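Local structure of 3-keto-5-aminohexanoate cleavage protein (Burkholderia xenovorans LB400, 3E02) at the interface of chains A and B. The protein probably cleaves beta-keto acids such as 3-keto-5-aminohexanoate, as a zinc-dependent enzyme of the beta-keto acid cleavage (BKACE) family. Sequence-based numbering; all coordinates share one arbitrary frame. Chains: chain A/B, uncharacterized protein DUF849.

Contact 1: the interface of chains A and B. Residues chain A 118, 120, 123, 204-205; chain B 152, 180-181, 184.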
loop_
_atom_site.group_PDB
_atom_site.type_symbol
_atom_site.label_atom_id
_atom_site.label_comp_id
_atom_site.label_asym_id
_atom_site.label_seq_id
_atom_site.Cartn_x
_atom_site.Cartn_y
_atom_site.Cartn_z
ATOM N N ASN A 118 19.151 13.866 7.896
ATOM C CA ASN A 118 19.033 15.329 7.933
ATOM C C ASN A 118 17.894 15.631 8.923
ATOM O O ASN A 118 16.909 14.894 8.968
ATOM C CB ASN A 118 18.661 15.901 6.566
ATOM C CG ASN A 118 19.778 15.795 5.555
ATOM O OD1 ASN A 118 20.933 15.550 5.910
ATOM N ND2 ASN A 118 19.445 16.007 4.283
ATOM N N ASN A 120 16.126 19.006 9.842
ATOM C CA ASN A 120 16.012 20.416 9.502
ATOM C C ASN A 120 14.781 21.082 10.130
ATOM O O ASN A 120 13.652 20.871 9.680
ATOM C CB ASN A 120 15.989 20.540 7.962
ATOM C CG ASN A 120 16.082 21.988 7.458
ATOM O OD1 ASN A 120 16.105 22.946 8.242
ATOM N ND2 ASN A 120 16.139 22.144 6.130
ATOM N N GLN A 123 13.037 26.142 9.165
ATOM C CA GLN A 123 11.823 26.835 8.701
ATOM C C GLN A 123 11.007 27.462 9.845
ATOM O O GLN A 123 10.305 28.438 9.625
ATOM C CB GLN A 123 10.932 25.890 7.881
ATOM C CG GLN A 123 11.561 25.469 6.537
ATOM C CD GLN A 123 10.767 24.375 5.821
ATOM O OE1 GLN A 123 10.418 23.332 6.416
ATOM N NE2 GLN A 123 10.497 24.592 4.531
ATOM N N LEU A 204 11.379 17.405 8.688
ATOM C CA LEU A 204 12.027 17.677 7.390
ATOM C C LEU A 204 13.420 17.020 7.447
ATOM O O LEU A 204 14.305 17.451 8.200
ATOM C CB LEU A 204 12.107 19.176 7.079
ATOM C CG LEU A 204 12.710 19.595 5.729
ATOM C CD1 LEU A 204 12.044 18.853 4.551
ATOM C CD2 LEU A 204 12.690 21.138 5.529
ATOM N N GLY A 205 13.588 15.988 6.625
ATOM C CA GLY A 205 14.734 15.092 6.651
ATOM C C GLY A 205 14.266 13.663 6.935
ATOM O O GLY A 205 14.973 12.722 6.609
ATOM N N PHE B 152 20.701 19.583 3.855
ATOM C CA PHE B 152 19.942 20.539 3.039
ATOM C C PHE B 152 20.851 21.647 2.472
ATOM O O PHE B 152 20.715 22.011 1.316
ATOM C CB PHE B 152 18.734 21.093 3.802
ATOM C CG PHE B 152 17.605 20.116 3.885
ATOM C CD1 PHE B 152 17.542 19.178 4.908
ATOM C CD2 PHE B 152 16.620 20.104 2.909
ATOM C CE1 PHE B 152 16.491 18.260 4.972
ATOM C CE2 PHE B 152 15.571 19.196 2.958
ATOM C CZ PHE B 152 15.506 18.275 3.977
ATOM N N TYR B 180 10.498 13.607 0.118
ATOM C CA TYR B 180 10.085 14.811 0.818
ATOM C C TYR B 180 11.184 15.877 0.807
ATOM O O TYR B 180 10.881 17.072 0.693
ATOM C CB TYR B 180 9.625 14.491 2.241
ATOM C CG TYR B 180 8.335 13.713 2.239
ATOM C CD1 TYR B 180 7.108 14.363 2.194
ATOM C CD2 TYR B 180 8.339 12.310 2.258
ATOM C CE1 TYR B 180 5.894 13.626 2.178
ATOM C CE2 TYR B 180 7.150 11.576 2.228
ATOM C CZ TYR B 180 5.936 12.235 2.208
ATOM O OH TYR B 180 4.785 11.492 2.196
ATOM N N ASN B 181 12.440 15.445 0.929
ATOM C CA ASN B 181 13.609 16.365 0.820
ATOM C C ASN B 181 13.611 17.028 -0.560
ATOM O O ASN B 181 13.788 18.238 -0.654
ATOM C CB ASN B 181 14.944 15.633 1.043
ATOM C CG ASN B 181 15.103 15.090 2.457
ATOM O OD1 ASN B 181 14.272 15.345 3.338
ATOM N ND2 ASN B 181 16.190 14.339 2.678
ATOM N N HIS B 184 10.815 19.704 -0.945
ATOM C CA HIS B 184 11.248 20.961 -0.322
ATOM C C HIS B 184 11.922 21.889 -1.356
ATOM O O HIS B 184 11.578 23.075 -1.455
ATOM C CB HIS B 184 12.185 20.671 0.875
ATOM C CG HIS B 184 12.861 21.881 1.434
ATOM N ND1 HIS B 184 12.231 22.760 2.286
ATOM C CD2 HIS B 184 14.111 22.364 1.247
ATOM C CE1 HIS B 184 13.070 23.724 2.611
ATOM N NE2 HIS B 184 14.218 23.506 1.995
HETATM O O HOH W 1 11.873 14.971 4.645
#
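B:Phe152 pushes its ring among A:Asn118, A:Asn120, A:Leu204 and A:Gly205. The amide nitrogen of A:Asn120 sits over one face toward the rim, with ND2 3.4 Å from B:Phe152 CG and the amide tilted 57° to the ring. Near CZ, A:Leu204 comes over the same face through CG and CD1, CG lying 3.6 Å from B:Phe152 CZ. A:Asn118 approaches the CD1-CE1 rim from the opposite side, and the CA of A:Gly205 lies in plane at the ring edge.

The other branch of A:Leu204, CD2, touches the imidazole of B:His184, 3.7 Å from its ND1; the leucine stands roughly square to the histidine side chain. A:Gln123 runs past B:His184 in the opposite direction and brings NE2 to the imidazole edge, 3.3 Å from CE1, without a hydrogen bond. B:His184 has CG anti to its backbone N (chi1 170°), which carries the ring out to this pair.

Water 1 takes the N-H of A:Gly205 (N to water O 2.8 Å) and lies 2.8 Å from B:Asn181 OD1. Behind this shell, helix 176-187 holds B:Asn181 and B:His184, and B:Phe152 starts helix 152-163. Chain A contributes strand 117-118 and the loop after it, 3-10 helix 122-127, and the loop after strand 195-201.

Contact 2: the interface of chains A and B. Residues chain A 176, 180, 220, 223; chain B 208, 210, 212-213.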
loop_
_atom_site.group_PDB
_atom_site.type_symbol
_atom_site.label_atom_id
_atom_site.label_comp_id
_atom_site.label_asym_id
_atom_site.label_seq_id
_atom_site.Cartn_x
_atom_site.Cartn_y
_atom_site.Cartn_z
ATOM N N VAL A 176 11.586 4.482 6.606
ATOM C CA VAL A 176 11.477 3.030 6.378
ATOM C C VAL A 176 12.825 2.318 6.568
ATOM O O VAL A 176 12.864 1.230 7.146
ATOM C CB VAL A 176 10.887 2.713 4.984
ATOM C CG1 VAL A 176 10.742 1.195 4.786
ATOM C CG2 VAL A 176 9.525 3.446 4.799
ATOM N N TYR A 180 14.750 -1.445 8.702
ATOM C CA TYR A 180 15.771 -2.356 8.215
ATOM C C TYR A 180 17.048 -2.277 9.055
ATOM O O TYR A 180 17.694 -3.306 9.289
ATOM C CB TYR A 180 16.058 -2.119 6.731
ATOM C CG TYR A 180 14.888 -2.526 5.874
ATOM C CD1 TYR A 180 14.742 -3.837 5.439
ATOM C CD2 TYR A 180 13.901 -1.596 5.511
ATOM C CE1 TYR A 180 13.630 -4.220 4.642
ATOM C CE2 TYR A 180 12.796 -1.968 4.740
ATOM C CZ TYR A 180 12.676 -3.269 4.294
ATOM O OH TYR A 180 11.593 -3.603 3.525
ATOM N N ILE A 220 5.808 -3.143 6.703
ATOM C CA ILE A 220 7.228 -3.502 6.690
ATOM C C ILE A 220 7.665 -4.069 8.041
ATOM O O ILE A 220 8.352 -5.098 8.075
ATOM C CB ILE A 220 8.111 -2.301 6.254
ATOM C CG1 ILE A 220 7.792 -1.912 4.796
ATOM C CG2 ILE A 220 9.594 -2.621 6.413
ATOM C CD1 ILE A 220 7.930 -3.044 3.745
ATOM N N ARG A 223 6.501 -7.551 8.394
ATOM C CA ARG A 223 7.355 -8.427 7.590
ATOM C C ARG A 223 8.690 -8.718 8.268
ATOM O O ARG A 223 9.142 -9.855 8.255
ATOM C CB ARG A 223 7.590 -7.823 6.202
ATOM C CG ARG A 223 8.684 -8.495 5.379
ATOM C CD ARG A 223 8.549 -8.183 3.910
ATOM N NE ARG A 223 7.314 -8.771 3.383
ATOM C CZ ARG A 223 6.982 -8.856 2.096
ATOM N NH1 ARG A 223 7.795 -8.412 1.123
ATOM N NH2 ARG A 223 5.814 -9.430 1.781
ATOM N N GLY B 208 14.965 -1.105 2.166
ATOM C CA GLY B 208 15.206 -2.487 1.791
ATOM C C GLY B 208 14.657 -2.876 0.441
ATOM O O GLY B 208 13.724 -2.255 -0.074
ATOM N N ASP B 210 12.446 -4.842 -0.790
ATOM C CA ASP B 210 11.141 -5.505 -0.734
ATOM C C ASP B 210 10.281 -4.759 -1.773
ATOM O O ASP B 210 10.244 -3.522 -1.749
ATOM C CB ASP B 210 10.510 -5.426 0.650
ATOM C CG ASP B 210 11.147 -6.406 1.643
ATOM O OD1 ASP B 210 11.157 -7.615 1.356
ATOM O OD2 ASP B 210 11.608 -5.978 2.721
ATOM N N GLU B 212 7.167 -3.975 -2.141
ATOM C CA GLU B 212 6.236 -3.004 -1.577
ATOM C C GLU B 212 6.866 -1.602 -1.456
ATOM O O GLU B 212 6.166 -0.595 -1.587
ATOM C CB GLU B 212 5.734 -3.398 -0.184
ATOM C CG GLU B 212 4.899 -4.655 -0.103
ATOM C CD GLU B 212 5.707 -5.933 0.082
ATOM O OE1 GLU B 212 6.947 -5.967 -0.183
ATOM O OE2 GLU B 212 5.062 -6.917 0.493
ATOM N N ASN B 213 8.173 -1.551 -1.179
ATOM C CA ASN B 213 8.887 -0.270 -1.062
ATOM C C ASN B 213 8.934 0.514 -2.373
ATOM O O ASN B 213 8.848 1.735 -2.339
ATOM C CB ASN B 213 10.304 -0.473 -0.478
ATOM C CG ASN B 213 10.274 -0.941 0.972
ATOM O OD1 ASN B 213 9.385 -0.558 1.737
ATOM N ND2 ASN B 213 11.257 -1.756 1.365
#
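B:Gly208 and B:Asp210 have extended backbones before the chain turns into helix 211-225, which carries B:Glu212 and B:Asn213; B:Gly208, B:Asp210 and B:Asn213 meet A:Tyr180, while B:Asp210 and B:Glu212 meet A:Arg223.

The CA of B:Gly208 rests over the centre of the A:Tyr180 ring, 3.6 Å above it, in a CH-pi contact. Two bonds grip the phenol oxygen. A:Tyr180 OH donates to the carboxylate of B:Asp210, a short bond of 2.5 Å to OD2, which lies in the ring plane and uses its anti lone pair. A:Tyr180 OH also accepts from B:Asn213 ND2 at 2.9 Å, where the two side chains meet tip to tip with their planes 76° apart. The same B:Asn213 ND2 donates to B:Gly208 O at 2.9 Å; with both partners close to the amide plane, the pair fixes the rotation of that amide. B:Asn213 OD1 faces A:Ile220, 3.5 Å from its CD1.

A:Arg223 bends at chi3 (-66°) and brings its guanidinium tip to tip with B:Glu212. A:Arg223 NH1 is 2.9 Å from B:Glu212 OE1 in a salt bridge; with the planes 79° apart, the N-H groups point away from the carboxylate oxygens. A:Arg223 NH2 lies as near to B:Glu212 OE2, 2.9 Å, again without a hydrogen bond. A longer, weak bond runs from A:Arg223 NH1 to B:Asp210 OD1, 3.5 Å apart. The positive charge may help to keep B:Asp210 ionised. These contacts would tie the two chains and may set the register of their helices, if this pair forms in solution.

Contact 3: the interface of chains A and B. Residues chain A 115, 150-152, 155, 181; chain B 118, 120, 204-205.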
loop_
_atom_site.group_PDB
_atom_site.type_symbol
_atom_site.label_atom_id
_atom_site.label_comp_id
_atom_site.label_asym_id
_atom_site.label_seq_id
_atom_site.Cartn_x
_atom_site.Cartn_y
_atom_site.Cartn_z
ATOM N N GLY A 115 18.747 5.600 12.956
ATOM C CA GLY A 115 19.469 5.921 11.733
ATOM C C GLY A 115 19.891 7.359 11.690
ATOM O O GLY A 115 19.413 8.173 12.484
ATOM N N ASN A 150 23.442 8.693 13.835
ATOM C CA ASN A 150 23.273 7.401 14.526
ATOM C C ASN A 150 23.805 6.314 13.585
ATOM O O ASN A 150 23.048 5.583 12.977
ATOM C CB ASN A 150 21.808 7.123 14.893
ATOM C CG ASN A 150 21.215 8.193 15.755
ATOM O OD1 ASN A 150 21.528 8.254 16.929
ATOM N ND2 ASN A 150 20.366 9.060 15.178
ATOM N N THR A 151 25.130 6.234 13.470
ATOM C CA THR A 151 25.768 5.248 12.600
ATOM C C THR A 151 25.568 3.857 13.190
ATOM O O THR A 151 25.189 3.729 14.359
ATOM C CB THR A 151 27.264 5.520 12.393
ATOM O OG1 THR A 151 27.959 5.315 13.622
ATOM C CG2 THR A 151 27.522 6.934 11.857
ATOM N N PHE A 152 25.797 2.816 12.389
ATOM C CA PHE A 152 25.695 1.445 12.903
ATOM C C PHE A 152 26.624 1.222 14.112
ATOM O O PHE A 152 26.221 0.599 15.081
ATOM C CB PHE A 152 25.906 0.411 11.792
ATOM C CG PHE A 152 24.715 0.270 10.899
ATOM C CD1 PHE A 152 24.545 1.097 9.794
ATOM C CD2 PHE A 152 23.732 -0.665 11.188
ATOM C CE1 PHE A 152 23.424 0.968 8.972
ATOM C CE2 PHE A 152 22.611 -0.802 10.381
ATOM C CZ PHE A 152 22.452 0.010 9.283
ATOM N N ILE A 155 24.977 3.123 17.143
ATOM C CA ILE A 155 23.805 2.372 17.624
ATOM C C ILE A 155 24.255 1.156 18.434
ATOM O O ILE A 155 23.759 0.933 19.540
ATOM C CB ILE A 155 22.863 1.949 16.477
ATOM C CG1 ILE A 155 22.263 3.194 15.789
ATOM C CG2 ILE A 155 21.739 1.061 17.038
ATOM C CD1 ILE A 155 21.663 2.922 14.394
ATOM N N ASN A 181 17.402 -1.069 9.496
ATOM C CA ASN A 181 18.559 -0.870 10.417
ATOM C C ASN A 181 18.319 -1.647 11.715
ATOM O O ASN A 181 19.216 -2.339 12.183
ATOM C CB ASN A 181 18.789 0.617 10.741
ATOM C CG ASN A 181 19.208 1.439 9.529
ATOM O OD1 ASN A 181 19.448 0.899 8.442
ATOM N ND2 ASN A 181 19.306 2.761 9.722
ATOM N N ASN B 118 23.076 6.475 6.855
ATOM C CA ASN B 118 24.079 5.440 7.127
ATOM C C ASN B 118 24.261 4.676 5.803
ATOM O O ASN B 118 23.290 4.471 5.075
ATOM C CB ASN B 118 23.603 4.458 8.198
ATOM C CG ASN B 118 23.539 5.071 9.577
ATOM O OD1 ASN B 118 24.099 6.143 9.821
ATOM N ND2 ASN B 118 22.875 4.380 10.501
ATOM N N ASN B 120 26.294 1.428 4.977
ATOM C CA ASN B 120 27.066 0.336 5.547
ATOM C C ASN B 120 27.277 -0.821 4.562
ATOM O O ASN B 120 26.356 -1.598 4.297
ATOM C CB ASN B 120 26.349 -0.144 6.829
ATOM C CG ASN B 120 27.164 -1.155 7.650
ATOM O OD1 ASN B 120 28.260 -1.574 7.257
ATOM N ND2 ASN B 120 26.617 -1.548 8.806
ATOM N N LEU B 204 22.294 -1.184 3.075
ATOM C CA LEU B 204 22.127 -1.224 4.541
ATOM C C LEU B 204 22.354 0.212 5.050
ATOM O O LEU B 204 23.471 0.747 4.996
ATOM C CB LEU B 204 23.072 -2.230 5.210
ATOM C CG LEU B 204 22.960 -2.412 6.732
ATOM C CD1 LEU B 204 21.507 -2.691 7.169
ATOM C CD2 LEU B 204 23.946 -3.490 7.269
ATOM N N GLY B 205 21.275 0.806 5.554
ATOM C CA GLY B 205 21.198 2.217 5.901
ATOM C C GLY B 205 20.105 2.894 5.072
ATOM O O GLY B 205 19.604 3.934 5.470
HETATM O O HOH W 2 18.712 -0.238 6.039
#
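A:Phe152 offers one ring face to the amide nitrogen of B:Asn120 and an edge to the CA of B:Gly205, while B:Leu204 lies over the rim near CZ, on the B:Asn120 side. In this BKACE-family enzyme B:Asn118 comes in at the rim from the opposite side, so the two asparagines flank the ring; its CB lies 3.6 Å from A:Phe152 CE1, with the amide turned 54° from the ring plane.

With its CG anti to the carbonyl carbon (chi1 -70°), B:Asn118 sends its amide past the ring to the chain just before helix 152-163. There ND2 donates to the backbone carbonyl of A:Asn150, 2.8 Å to O and nearly straight at 166°. The acceptor lies in the plane of the B:Asn118 amide, whereas the donor is tilted somewhat from the carbonyl plane. B:Asn118 OD1 rests 3.4 Å from A:Thr151 CA, so the group lies along the A:Asn150 to A:Thr151 backbone. The amide of A:Asn181 lies nearly parallel to that of B:Asn118, their ND2 atoms 4.0 Å apart.

A second-shell bond may steady the acceptor: A:Asn150 ND2 donates to A:Gly115 O, 3.0 Å away, tethering this loop to the segment between strands 109-113 and 117-118. Water 2 joins A:Asn181 OD1 to the backbone N of B:Gly205.

Contacts 1 and 3 are largely two-fold twins: residues 118, 120, 204 and 205 receive Phe152 and Asn181 in both, with the chains exchanged. Their C-alpha centres lie about 19 Å apart. Contact 2 is about 22 Å from contact 1 and 16 Å from contact 3, and must have its own twin. Helix 176-187 ties them together, supplying Tyr180 to contact 2, Asn181 to contacts 1 and 3, and His184 to contact 1. Apolar packing and polar bonding are thus spread along one symmetric interface between two of the four copies in the deposited assembly, though the coordinates alone do not show that it is the dimer in solution.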